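Local atomic coordinates of BauA (Acinetobacter baumannii, PDB entry 6HCP), a protein that imports iron bound to the siderophore preacinetobactin across the outer membrane, as a member of the TonB-dependent receptor family. Residues A[61-66]-A[527-532]; A[86-91]-A[140-145]; A[90-95]-A[634-639]; A[105-110]-A[510-515]. All coordinates share one frame; numbering follows the deposited sequence.

Contact 1 (A[61-66]-A[527-532]); sequences PFNTIS and TLSAFE. With C8E ((hydroxyethyloxy)tri(ethyloxy)octane), chain B; EDO (1,2-ethanediol), chain H; EDO (1,2-ethanediol), chain S.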
# COMPACT_ATOMS: atom_id res chain seq x y z
N PRO A 61 25.82 -16.48 33.00
CA PRO A 61 24.63 -16.71 33.82
C PRO A 61 23.74 -15.46 33.89
O PRO A 61 23.22 -15.10 34.94
CB PRO A 61 25.21 -17.04 35.19
CG PRO A 61 26.45 -16.18 35.24
CD PRO A 61 26.99 -16.11 33.82
N PHE A 62 23.50 -14.89 32.71
CA PHE A 62 22.64 -13.74 32.48
C PHE A 62 22.05 -13.90 31.08
O PHE A 62 22.62 -14.66 30.27
CB PHE A 62 23.45 -12.44 32.53
CG PHE A 62 24.10 -12.15 33.86
CD1 PHE A 62 23.37 -11.60 34.90
CD2 PHE A 62 25.42 -12.48 34.08
CE1 PHE A 62 23.94 -11.44 36.15
CE2 PHE A 62 25.99 -12.30 35.32
CZ PHE A 62 25.26 -11.78 36.35
N ASN A 63 20.90 -13.27 30.84
CA ASN A 63 20.28 -13.27 29.53
C ASN A 63 20.89 -12.13 28.70
O ASN A 63 20.70 -10.94 29.00
CB ASN A 63 18.75 -13.18 29.69
CG ASN A 63 18.00 -13.41 28.39
OD1 ASN A 63 18.51 -13.14 27.32
ND2 ASN A 63 16.80 -13.95 28.49
N THR A 64 21.72 -12.51 27.73
CA THR A 64 22.54 -11.61 26.94
C THR A 64 22.33 -11.88 25.45
O THR A 64 22.02 -13.00 25.04
CB THR A 64 24.03 -11.80 27.24
OG1 THR A 64 24.36 -13.18 27.03
CG2 THR A 64 24.38 -11.35 28.64
N ILE A 65 22.48 -10.82 24.65
CA ILE A 65 22.50 -10.96 23.20
C ILE A 65 23.40 -9.89 22.62
O ILE A 65 23.51 -8.79 23.18
CB ILE A 65 21.07 -10.90 22.61
CG1 ILE A 65 21.11 -11.18 21.10
CG2 ILE A 65 20.41 -9.57 22.92
CD1 ILE A 65 20.02 -12.06 20.61
N SER A 66 24.14 -10.24 21.57
CA SER A 66 24.97 -9.28 20.87
C SER A 66 24.67 -9.30 19.38
O SER A 66 24.79 -10.33 18.74
CB SER A 66 26.42 -9.58 21.12
OG SER A 66 27.25 -8.74 20.34
N THR A 527 17.04 -19.47 24.58
CA THR A 527 17.13 -19.08 25.99
C THR A 527 15.72 -19.10 26.59
O THR A 527 14.76 -18.63 25.95
CB THR A 527 17.76 -17.69 26.16
OG1 THR A 527 19.04 -17.69 25.52
CG2 THR A 527 17.94 -17.28 27.61
N LEU A 528 15.60 -19.69 27.78
CA LEU A 528 14.38 -19.65 28.54
C LEU A 528 14.72 -19.13 29.93
O LEU A 528 15.55 -19.72 30.60
CB LEU A 528 13.75 -21.05 28.61
CG LEU A 528 12.49 -21.15 29.46
CD1 LEU A 528 11.34 -20.39 28.81
CD2 LEU A 528 12.08 -22.59 29.71
N SER A 529 14.16 -17.98 30.32
CA SER A 529 14.47 -17.43 31.65
C SER A 529 13.24 -16.87 32.35
O SER A 529 12.28 -16.45 31.73
CB SER A 529 15.58 -16.42 31.58
OG SER A 529 15.35 -15.47 30.58
N ALA A 530 13.31 -16.92 33.68
CA ALA A 530 12.30 -16.40 34.56
C ALA A 530 12.98 -15.49 35.58
O ALA A 530 14.08 -15.77 36.05
CB ALA A 530 11.58 -17.54 35.23
N PHE A 531 12.32 -14.38 35.91
CA PHE A 531 12.92 -13.41 36.78
C PHE A 531 11.85 -12.77 37.65
O PHE A 531 10.69 -12.71 37.31
CB PHE A 531 13.68 -12.35 35.97
CG PHE A 531 12.79 -11.51 35.07
CD1 PHE A 531 12.10 -10.42 35.56
CD2 PHE A 531 12.68 -11.81 33.73
CE1 PHE A 531 11.30 -9.65 34.73
CE2 PHE A 531 11.87 -11.05 32.90
CZ PHE A 531 11.20 -9.95 33.39
N GLU A 532 12.31 -12.26 38.80
CA GLU A 532 11.55 -11.36 39.62
C GLU A 532 12.46 -10.20 40.00
O GLU A 532 13.59 -10.41 40.47
CB GLU A 532 11.01 -12.05 40.88
CG GLU A 532 10.34 -11.09 41.83
CD GLU A 532 9.72 -11.74 43.06
OE1 GLU A 532 8.73 -12.46 42.91
OE2 GLU A 532 10.28 -11.56 44.15
C1 C8E B . 4.87 -15.16 35.59
C2 C8E B . 6.31 -14.94 35.99
C3 C8E B . 6.90 -16.11 36.78
C4 C8E B . 8.14 -15.72 37.58
C5 C8E B . 7.96 -16.10 39.05
C6 C8E B . 9.20 -15.75 39.86
C7 C8E B . 10.49 -16.16 39.14
C8 C8E B . 11.68 -16.14 40.10
O9 C8E B . 12.77 -16.81 39.49
C10 C8E B . 13.97 -16.71 40.28
C11 C8E B . 14.23 -18.01 41.07
O12 C8E B . 15.49 -17.94 41.77
C13 C8E B . 16.05 -19.22 42.09
C14 C8E B . 17.54 -19.06 42.35
O15 C8E B . 17.91 -17.68 42.47
C16 C8E B . 18.42 -17.36 43.76
C17 C8E B . 19.80 -16.71 43.68
O18 C8E B . 20.79 -17.62 43.19
C19 C8E B . 21.53 -18.26 44.23
C20 C8E B . 22.76 -18.94 43.64
O21 C8E B . 22.99 -18.29 42.39
C1 EDO H . 25.96 -13.42 23.33
O1 EDO H . 26.25 -14.35 24.39
C2 EDO H . 24.81 -13.94 22.47
O2 EDO H . 24.50 -12.96 21.44
C1 EDO S . 14.87 -10.24 44.40
O1 EDO S . 14.99 -10.79 45.72
C2 EDO S . 13.50 -10.60 43.90
O2 EDO S . 12.56 -10.06 44.84

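Contact 2 (A[86-91]-A[140-145]); sequences ATDPSI and VLKGPS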
# COMPACT_ATOMS: atom_id res chain seq x y z
N ALA A 86 13.75 -4.88 17.79
CA ALA A 86 13.00 -5.44 16.64
C ALA A 86 12.56 -6.88 16.94
O ALA A 86 11.43 -7.25 16.68
CB ALA A 86 13.84 -5.35 15.39
N THR A 87 13.45 -7.71 17.50
CA THR A 87 13.15 -9.12 17.70
C THR A 87 13.13 -9.54 19.17
O THR A 87 12.96 -10.72 19.46
CB THR A 87 14.15 -10.00 16.92
OG1 THR A 87 15.50 -9.70 17.31
CG2 THR A 87 13.98 -9.80 15.43
N ASP A 88 13.45 -8.63 20.10
CA ASP A 88 13.65 -9.03 21.49
C ASP A 88 12.37 -8.80 22.28
O ASP A 88 11.96 -7.66 22.51
CB ASP A 88 14.82 -8.27 22.12
CG ASP A 88 15.23 -8.78 23.49
OD1 ASP A 88 14.38 -9.39 24.18
OD2 ASP A 88 16.38 -8.50 23.86
N PRO A 89 11.65 -9.86 22.67
CA PRO A 89 10.37 -9.70 23.36
C PRO A 89 10.48 -9.16 24.80
O PRO A 89 9.46 -8.86 25.42
CB PRO A 89 9.83 -11.13 23.41
CG PRO A 89 11.08 -11.99 23.47
CD PRO A 89 12.10 -11.26 22.63
N SER A 90 11.71 -9.03 25.31
CA SER A 90 11.91 -8.43 26.62
C SER A 90 12.23 -6.93 26.50
O SER A 90 12.52 -6.28 27.52
CB SER A 90 13.00 -9.17 27.38
OG SER A 90 12.51 -10.45 27.77
N ILE A 91 12.21 -6.39 25.28
CA ILE A 91 12.42 -4.97 25.11
C ILE A 91 11.14 -4.36 24.51
O ILE A 91 10.52 -4.95 23.63
CB ILE A 91 13.67 -4.72 24.25
CG1 ILE A 91 14.89 -5.33 24.95
CG2 ILE A 91 13.84 -3.23 23.96
CD1 ILE A 91 16.21 -4.99 24.39
N VAL A 140 23.33 -6.39 24.62
CA VAL A 140 22.32 -6.18 25.65
C VAL A 140 22.52 -7.22 26.74
O VAL A 140 22.60 -8.43 26.46
CB VAL A 140 20.88 -6.25 25.10
CG1 VAL A 140 19.86 -5.95 26.20
CG2 VAL A 140 20.67 -5.32 23.92
N LEU A 141 22.52 -6.75 27.98
CA LEU A 141 22.44 -7.62 29.15
C LEU A 141 21.16 -7.25 29.90
O LEU A 141 20.98 -6.08 30.25
CB LEU A 141 23.67 -7.42 30.04
CG LEU A 141 23.73 -8.36 31.25
CD1 LEU A 141 25.16 -8.68 31.62
CD2 LEU A 141 22.99 -7.79 32.43
N LYS A 142 20.27 -8.21 30.06
CA LYS A 142 18.94 -7.94 30.58
C LYS A 142 18.95 -7.98 32.11
O LYS A 142 19.60 -8.82 32.73
CB LYS A 142 17.91 -8.90 29.99
CG LYS A 142 17.79 -8.77 28.47
CD LYS A 142 16.88 -9.79 27.85
CE LYS A 142 17.20 -10.02 26.38
NZ LYS A 142 16.14 -10.82 25.74
N GLY A 143 18.22 -7.03 32.68
CA GLY A 143 18.09 -6.88 34.13
C GLY A 143 19.21 -6.02 34.70
O GLY A 143 20.13 -5.61 33.99
N PRO A 144 19.14 -5.70 36.00
CA PRO A 144 20.12 -4.82 36.63
C PRO A 144 21.48 -5.52 36.76
O PRO A 144 21.54 -6.77 36.69
CB PRO A 144 19.52 -4.55 38.01
CG PRO A 144 18.62 -5.74 38.27
CD PRO A 144 18.05 -6.08 36.91
N SER A 145 22.53 -4.73 36.97
CA SER A 145 23.86 -5.27 36.94
C SER A 145 24.85 -4.43 37.77
O SER A 145 26.00 -4.24 37.32
CB SER A 145 24.31 -5.35 35.49
OG SER A 145 24.40 -4.05 34.93

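Contact 3 (A[90-95]-A[634-639]); sequences SIYTNG and SKQYIN. With C8E ((hydroxyethyloxy)tri(ethyloxy)octane), chain C.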
# COMPACT_ATOMS: atom_id res chain seq x y z
N SER A 90 11.71 -9.03 25.31
CA SER A 90 11.91 -8.43 26.62
C SER A 90 12.23 -6.93 26.50
O SER A 90 12.52 -6.28 27.52
CB SER A 90 13.00 -9.17 27.38
OG SER A 90 12.51 -10.45 27.77
N ILE A 91 12.21 -6.39 25.28
CA ILE A 91 12.42 -4.97 25.11
C ILE A 91 11.14 -4.36 24.51
O ILE A 91 10.52 -4.95 23.63
CB ILE A 91 13.67 -4.72 24.25
CG1 ILE A 91 14.89 -5.33 24.95
CG2 ILE A 91 13.84 -3.23 23.96
CD1 ILE A 91 16.21 -4.99 24.39
N TYR A 92 10.73 -3.22 25.05
CA TYR A 92 9.53 -2.55 24.56
C TYR A 92 9.86 -1.09 24.25
O TYR A 92 10.47 -0.40 25.06
CB TYR A 92 8.40 -2.60 25.59
CG TYR A 92 7.17 -1.85 25.16
CD1 TYR A 92 6.39 -2.32 24.11
CD2 TYR A 92 6.86 -0.61 25.71
CE1 TYR A 92 5.34 -1.56 23.61
CE2 TYR A 92 5.81 0.15 25.22
CZ TYR A 92 5.02 -0.35 24.20
OH TYR A 92 4.01 0.41 23.71
N THR A 93 9.37 -0.63 23.09
CA THR A 93 9.38 0.79 22.75
C THR A 93 7.96 1.21 22.38
O THR A 93 7.20 0.43 21.79
CB THR A 93 10.39 1.12 21.63
OG1 THR A 93 10.35 2.53 21.40
CG2 THR A 93 10.08 0.38 20.34
N ASN A 94 7.63 2.48 22.65
CA ASN A 94 6.39 3.07 22.24
C ASN A 94 6.41 3.31 20.71
O ASN A 94 5.37 3.53 20.13
CB ASN A 94 6.09 4.37 22.98
CG ASN A 94 7.14 5.43 22.79
OD1 ASN A 94 8.31 5.24 23.16
ND2 ASN A 94 6.74 6.53 22.15
N GLY A 95 7.60 3.40 20.09
CA GLY A 95 7.72 3.29 18.63
C GLY A 95 7.36 4.56 17.86
O GLY A 95 7.19 4.51 16.65
N SER A 634 0.18 -6.87 23.71
CA SER A 634 -1.11 -6.71 24.36
C SER A 634 -1.25 -5.28 24.89
O SER A 634 -0.41 -4.41 24.64
CB SER A 634 -1.28 -7.74 25.44
OG SER A 634 -0.23 -7.66 26.38
N LYS A 635 -2.35 -5.02 25.60
CA LYS A 635 -2.71 -3.67 25.98
C LYS A 635 -1.70 -3.09 26.98
O LYS A 635 -1.01 -3.83 27.68
CB LYS A 635 -4.12 -3.68 26.55
CG LYS A 635 -4.31 -4.39 27.89
CD LYS A 635 -5.69 -4.08 28.44
CE LYS A 635 -5.94 -4.64 29.82
NZ LYS A 635 -7.20 -4.09 30.37
N GLN A 636 -1.70 -1.76 27.09
CA GLN A 636 -0.89 -1.06 28.10
C GLN A 636 -1.78 -0.06 28.84
O GLN A 636 -2.58 0.66 28.23
CB GLN A 636 0.29 -0.33 27.46
CG GLN A 636 1.00 -1.12 26.36
CD GLN A 636 0.61 -0.67 24.97
OE1 GLN A 636 0.81 0.48 24.62
NE2 GLN A 636 0.00 -1.57 24.21
N TYR A 637 -1.56 0.06 30.14
CA TYR A 637 -2.21 1.06 30.93
C TYR A 637 -1.51 2.40 30.75
O TYR A 637 -0.27 2.50 30.69
CB TYR A 637 -2.27 0.65 32.41
CG TYR A 637 -3.27 -0.43 32.65
CD1 TYR A 637 -4.63 -0.16 32.60
CD2 TYR A 637 -2.88 -1.76 32.73
CE1 TYR A 637 -5.57 -1.16 32.73
CE2 TYR A 637 -3.82 -2.78 32.84
CZ TYR A 637 -5.16 -2.46 32.91
OH TYR A 637 -6.10 -3.45 32.98
N ILE A 638 -2.33 3.45 30.79
CA ILE A 638 -1.85 4.81 30.58
C ILE A 638 -1.70 5.54 31.92
O ILE A 638 -0.90 6.47 32.04
CB ILE A 638 -2.77 5.54 29.57
CG1 ILE A 638 -2.67 4.85 28.21
CG2 ILE A 638 -2.46 7.03 29.48
CD1 ILE A 638 -1.25 4.70 27.68
N ASN A 639 -2.45 5.10 32.94
CA ASN A 639 -2.31 5.69 34.29
C ASN A 639 -2.24 4.58 35.34
O ASN A 639 -2.60 3.44 35.09
CB ASN A 639 -3.41 6.69 34.64
CG ASN A 639 -4.82 6.11 34.62
OD1 ASN A 639 -5.02 4.89 34.60
ND2 ASN A 639 -5.81 6.99 34.60
C1 C8E C . 7.43 -18.48 27.57
C2 C8E C . 6.08 -18.36 26.89
C3 C8E C . 5.54 -16.94 26.95
C4 C8E C . 4.21 -16.86 26.20
C5 C8E C . 3.70 -15.43 26.06
C6 C8E C . 2.73 -15.29 24.89
C7 C8E C . 2.46 -13.82 24.57
C8 C8E C . 1.90 -13.60 23.16
O9 C8E C . 1.01 -12.49 23.12
C10 C8E C . 1.12 -11.59 22.00
C11 C8E C . 0.14 -10.43 22.12
O12 C8E C . -1.08 -10.62 21.40
C13 C8E C . -2.25 -10.57 22.26
C14 C8E C . -3.16 -9.35 22.01
O15 C8E C . -3.84 -8.79 23.18
C16 C8E C . -4.38 -7.44 22.96
C17 C8E C . -5.03 -6.73 24.18
O18 C8E C . -5.71 -5.54 23.67
O HOH W 1 2.83 1.99 25.61

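Contact 4 (A[105-110]-A[510-515]); sequences YIRGYA and TKQQEL. With C8E ((hydroxyethyloxy)tri(ethyloxy)octane), chain B; EDO (1,2-ethanediol), chain S.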
# COMPACT_ATOMS: atom_id res chain seq x y z
N TYR A 105 12.17 0.10 27.21
CA TYR A 105 12.15 -0.63 28.45
C TYR A 105 12.82 -1.99 28.22
O TYR A 105 12.66 -2.59 27.15
CB TYR A 105 10.71 -0.85 28.91
CG TYR A 105 9.93 0.39 29.23
CD1 TYR A 105 9.38 1.17 28.23
CD2 TYR A 105 9.59 0.69 30.54
CE1 TYR A 105 8.63 2.29 28.51
CE2 TYR A 105 8.90 1.85 30.85
CZ TYR A 105 8.37 2.62 29.83
OH TYR A 105 7.65 3.73 30.15
N ILE A 106 13.50 -2.49 29.25
CA ILE A 106 14.05 -3.84 29.28
C ILE A 106 13.51 -4.53 30.54
O ILE A 106 13.56 -3.95 31.63
CB ILE A 106 15.60 -3.80 29.24
CG1 ILE A 106 16.12 -2.99 28.05
CG2 ILE A 106 16.14 -5.22 29.24
CD1 ILE A 106 17.62 -2.82 28.00
N ARG A 107 12.93 -5.73 30.37
CA ARG A 107 12.29 -6.47 31.45
C ARG A 107 11.29 -5.57 32.19
O ARG A 107 11.09 -5.70 33.41
CB ARG A 107 13.34 -7.05 32.40
CG ARG A 107 14.06 -8.24 31.80
CD ARG A 107 14.86 -9.05 32.81
NE ARG A 107 15.36 -10.26 32.18
CZ ARG A 107 16.21 -11.11 32.74
NH1 ARG A 107 16.85 -10.80 33.86
NH2 ARG A 107 16.51 -12.22 32.08
N GLY A 108 10.64 -4.68 31.44
CA GLY A 108 9.54 -3.89 31.92
C GLY A 108 9.94 -2.69 32.76
O GLY A 108 9.07 -2.04 33.34
N TYR A 109 11.23 -2.36 32.79
CA TYR A 109 11.73 -1.17 33.45
C TYR A 109 12.46 -0.27 32.44
O TYR A 109 13.15 -0.76 31.56
CB TYR A 109 12.72 -1.52 34.56
CG TYR A 109 12.08 -2.10 35.79
CD1 TYR A 109 11.22 -1.35 36.58
CD2 TYR A 109 12.30 -3.42 36.14
CE1 TYR A 109 10.65 -1.88 37.71
CE2 TYR A 109 11.70 -3.98 37.25
CZ TYR A 109 10.90 -3.20 38.06
OH TYR A 109 10.37 -3.72 39.21
N ALA A 110 12.37 1.04 32.66
CA ALA A 110 13.06 2.00 31.81
C ALA A 110 14.55 1.66 31.76
O ALA A 110 15.15 1.25 32.76
CB ALA A 110 12.83 3.41 32.31
N THR A 510 17.36 -1.88 43.57
CA THR A 510 16.56 -2.78 42.78
C THR A 510 17.17 -4.18 42.94
O THR A 510 18.38 -4.31 42.96
CB THR A 510 16.56 -2.32 41.31
OG1 THR A 510 15.85 -1.07 41.21
CG2 THR A 510 15.96 -3.34 40.38
N LYS A 511 16.32 -5.20 43.05
CA LYS A 511 16.82 -6.56 43.33
C LYS A 511 16.20 -7.55 42.35
O LYS A 511 14.99 -7.61 42.20
CB LYS A 511 16.46 -7.00 44.76
CG LYS A 511 17.02 -6.09 45.85
CD LYS A 511 16.62 -6.46 47.26
CE LYS A 511 17.42 -5.66 48.27
NZ LYS A 511 16.89 -5.82 49.64
N GLN A 512 17.08 -8.35 41.74
CA GLN A 512 16.68 -9.39 40.80
C GLN A 512 17.08 -10.77 41.33
O GLN A 512 18.20 -10.98 41.77
CB GLN A 512 17.38 -9.17 39.46
CG GLN A 512 17.16 -10.31 38.49
CD GLN A 512 17.78 -10.00 37.15
OE1 GLN A 512 17.20 -9.27 36.34
NE2 GLN A 512 19.00 -10.47 36.95
N GLN A 513 16.16 -11.71 41.17
CA GLN A 513 16.49 -13.13 41.13
C GLN A 513 16.08 -13.67 39.76
O GLN A 513 14.99 -13.34 39.28
CB GLN A 513 15.72 -13.89 42.20
CG GLN A 513 16.19 -13.59 43.61
CD GLN A 513 15.41 -14.41 44.61
OE1 GLN A 513 15.42 -15.64 44.58
NE2 GLN A 513 14.60 -13.73 45.39
N GLU A 514 16.90 -14.57 39.21
CA GLU A 514 16.69 -15.11 37.87
C GLU A 514 17.09 -16.59 37.86
O GLU A 514 18.10 -16.96 38.45
CB GLU A 514 17.50 -14.30 36.86
CG GLU A 514 17.44 -14.84 35.44
CD GLU A 514 18.07 -13.97 34.37
OE1 GLU A 514 18.65 -12.91 34.72
OE2 GLU A 514 17.99 -14.37 33.17
N LEU A 515 16.33 -17.37 37.09
CA LEU A 515 16.64 -18.77 36.75
C LEU A 515 16.51 -18.94 35.24
O LEU A 515 15.58 -18.43 34.64
CB LEU A 515 15.65 -19.66 37.50
CG LEU A 515 15.79 -21.17 37.30
CD1 LEU A 515 17.11 -21.67 37.85
CD2 LEU A 515 14.63 -21.90 37.98
C1 C8E B . 4.87 -15.16 35.59
C2 C8E B . 6.31 -14.94 35.99
C3 C8E B . 6.90 -16.11 36.78
C4 C8E B . 8.14 -15.72 37.58
C5 C8E B . 7.96 -16.10 39.05
C6 C8E B . 9.20 -15.75 39.86
C7 C8E B . 10.49 -16.16 39.14
C8 C8E B . 11.68 -16.14 40.10
O9 C8E B . 12.77 -16.81 39.49
C10 C8E B . 13.97 -16.71 40.28
C11 C8E B . 14.23 -18.01 41.07
O12 C8E B . 15.49 -17.94 41.77
C13 C8E B . 16.05 -19.22 42.09
C14 C8E B . 17.54 -19.06 42.35
O15 C8E B . 17.91 -17.68 42.47
C16 C8E B . 18.42 -17.36 43.76
C17 C8E B . 19.80 -16.71 43.68
O18 C8E B . 20.79 -17.62 43.19
C19 C8E B . 21.53 -18.26 44.23
C20 C8E B . 22.76 -18.94 43.64
O21 C8E B . 22.99 -18.29 42.39
C1 EDO S . 14.87 -10.24 44.40
O1 EDO S . 14.99 -10.79 45.72
C2 EDO S . 13.50 -10.60 43.90
O2 EDO S . 12.56 -10.06 44.84

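Contact 1 (A[61-66]-A[527-532])
Asn63 of the plug and Ser529 and Thr527 of the barrel wall meet inside a TonB-dependent receptor, where a plug domain fills a 22-stranded barrel. The plug segment nears the wall through backbone oxygens first: Pro61 O takes a bond from Asn483 and Phe62 O one from Lys518, both on barrel strands. Asn63 is the residue that crosses to strand 524-541. Its CG lies anti to the backbone N (chi1 -170°), which directs the amide to the wall. ND2 donates to Ser529 OG at 3.0 Å, with an N-H...O angle of 148° and the hydroxyl oxygen close to the amide plane. The same nitrogen rests against the methyl of Thr527, with ND2 to CG2 at 3.6 Å, so the amide nitrogen has a polar and an apolar neighbour on the wall. Ser529 OG is also bonded to Glu564, which receives a weak bond from Asn63 ND2 as well. Thr64 turns its CB from the wall as the chain enters strand 64-68, paired with strand 135-142. At Ser66 the partner is an ethanediol, probably from the crystallisation liquor, whose O2 accepts from Ser66 N at 2.7 Å.

Contact 2 (A[86-91]-A[140-145])
Lys142, at the end of strand 135-142, reaches over to Asp88, also in the plug, in the turn that leads into strand 91-92. From CB the chain leaves with CG anti to the carbonyl carbon (chi1 -62°) and stays extended to its tip, passing Asn63 and Arg107 on the way. CD is the first atom to meet the turn, at 4.0 Å from Ser90 CB. CE comes next, 3.1 Å from Asp88 OD2. NZ then closes a salt bridge, 2.8 Å from Asp88 OD1, with a weak second bond to OD2. The ammonium meets OD1 on its syn side, 27° out of the carboxylate plane. Ser90 N reaches the same oxygen on its anti side and from the opposite face, at 2.9 Å, which makes an Asx turn inside the type I turn from Asp88 to Ile91. Ser90 OG has its partner in the barrel, Glu564. Beside the ion pair, Ile91 CD1 and Val140 CG1 touch tip to tip at 4.2 Å, an apolar flank to the charges. All five touching residues are buried. Two donors gripping OD1 fix the rotation of the carboxylate, and the turn and the strand end are thereby tied together. The buried pairing would probably favour a charged state for both groups and offset much of the cost of burying them.

Contact 3 (A[90-95]-A[634-639])
Tyr92 of the plug meets Gln636 of barrel strand 622-637 through its hydroxyl, the ring and amide planes 49° apart. The direct approach is modest: Tyr92 OH lies 3.3 Å from Gln636 OE1, and a water bridges the two. Tyr92 OH donates to this water at 2.7 Å, and the water donates in turn to Gln636 OE1, also at 2.7 Å. Arg649 of the neighbouring barrel strand 645-662 completes the cluster, with NH2 bonded to Tyr92 OH and NH1 to Gln636 OE1. The tighter side is built round these groups. The Tyr92 side chain packs against Pro605, Gln608 and Ala683, and the Gln636 chain bends at chi2 (101°) to fold its amide back on its own strand. There NE2 gives a nearly straight bond, 2.9 Å long, to Ser634 O, which holds the amide and fixes which end faces the tyrosine. The outer side is looser. Lys635 is exposed, and its extended chain brings NZ to Tyr637 OH at 2.9 Å; a detergent molecule lies alongside, its C17 3.5 Å from Lys635 N. Gln636 faces the plug while Lys635 is exposed, in keeping with the inside-outside alternation of transmembrane beta-barrels, and the water-mediated link is in keeping with the hydrated plug–barrel interface of TonB-dependent receptors.

Contact 4 (A[105-110]-A[510-515])
Arg107 and Glu514 form a two-pronged salt bridge between plug and barrel. NH1 donates to Glu514 OE1 at 2.9 Å and NH2 to OE2 at 2.8 Å, one nitrogen for each oxygen, and both bonds are nearly straight. The carboxylate oxygens lie at the edge of the guanidinium, close to its plane, whereas the nitrogens stand above the carboxylate, the two planes being 70° apart. NH1 also makes a weak bond, bent to 128°, to Gln512 OE1 at 2.9 Å. Further partners complete the network: NH2 has a second salt bridge to Glu564, Tyr481 OH bonds to Glu514 OE2, and Asn483 serves both Glu514 OE1 and Gln512 NE2. The buried Arg107 is thus shared by two glutamates, Glu514 and Glu564, which would probably stabilise the ionised forms of all three. The arginine is offered by a type I' turn from Ile106 to Tyr109, in which Arg107 and Gly108 both have positive phi. Its chain is extended from CG to NE; NE lies against the Phe531 ring and NH2 against Asn63 CB. Gln512 OE1 leans on the plug as well, 3.3 Å from Pro144 CD. Farther out, Tyr109 OH bonds to Ile533 O. On the outer surface of the strand, Gln513 OE1 lies 3.6 Å from C16 of a detergent. A plug arginine held by barrel glutamates is reminiscent of the plug-arginine, barrel-glutamate clusters found in TonB-dependent receptors, which join plug to barrel.

From the N terminus, the chain leaves contact 1 at 61-66 and does not close it until barrel strand 524-541. Inside that long loop lies contact 2, closed within the plug when 140-145 returns to 86-91; its strand 135-142 pairs with strand 64-68 of contact 1. Contact 3 starts from the overlapping stretch 90-95 and closes last, at 634-639, so it crosses contact 1. Contact 4 runs from 105-110 to 510-515, nested within contacts 1 and 3 but crossing contact 2. Its barrel strand neighbours that of contact 1, while strands 91-92 and 105-106 join contacts 3 and 4. Contacts 1, 3 and 4 tie plug to barrel; contact 2 joins two parts of the plug.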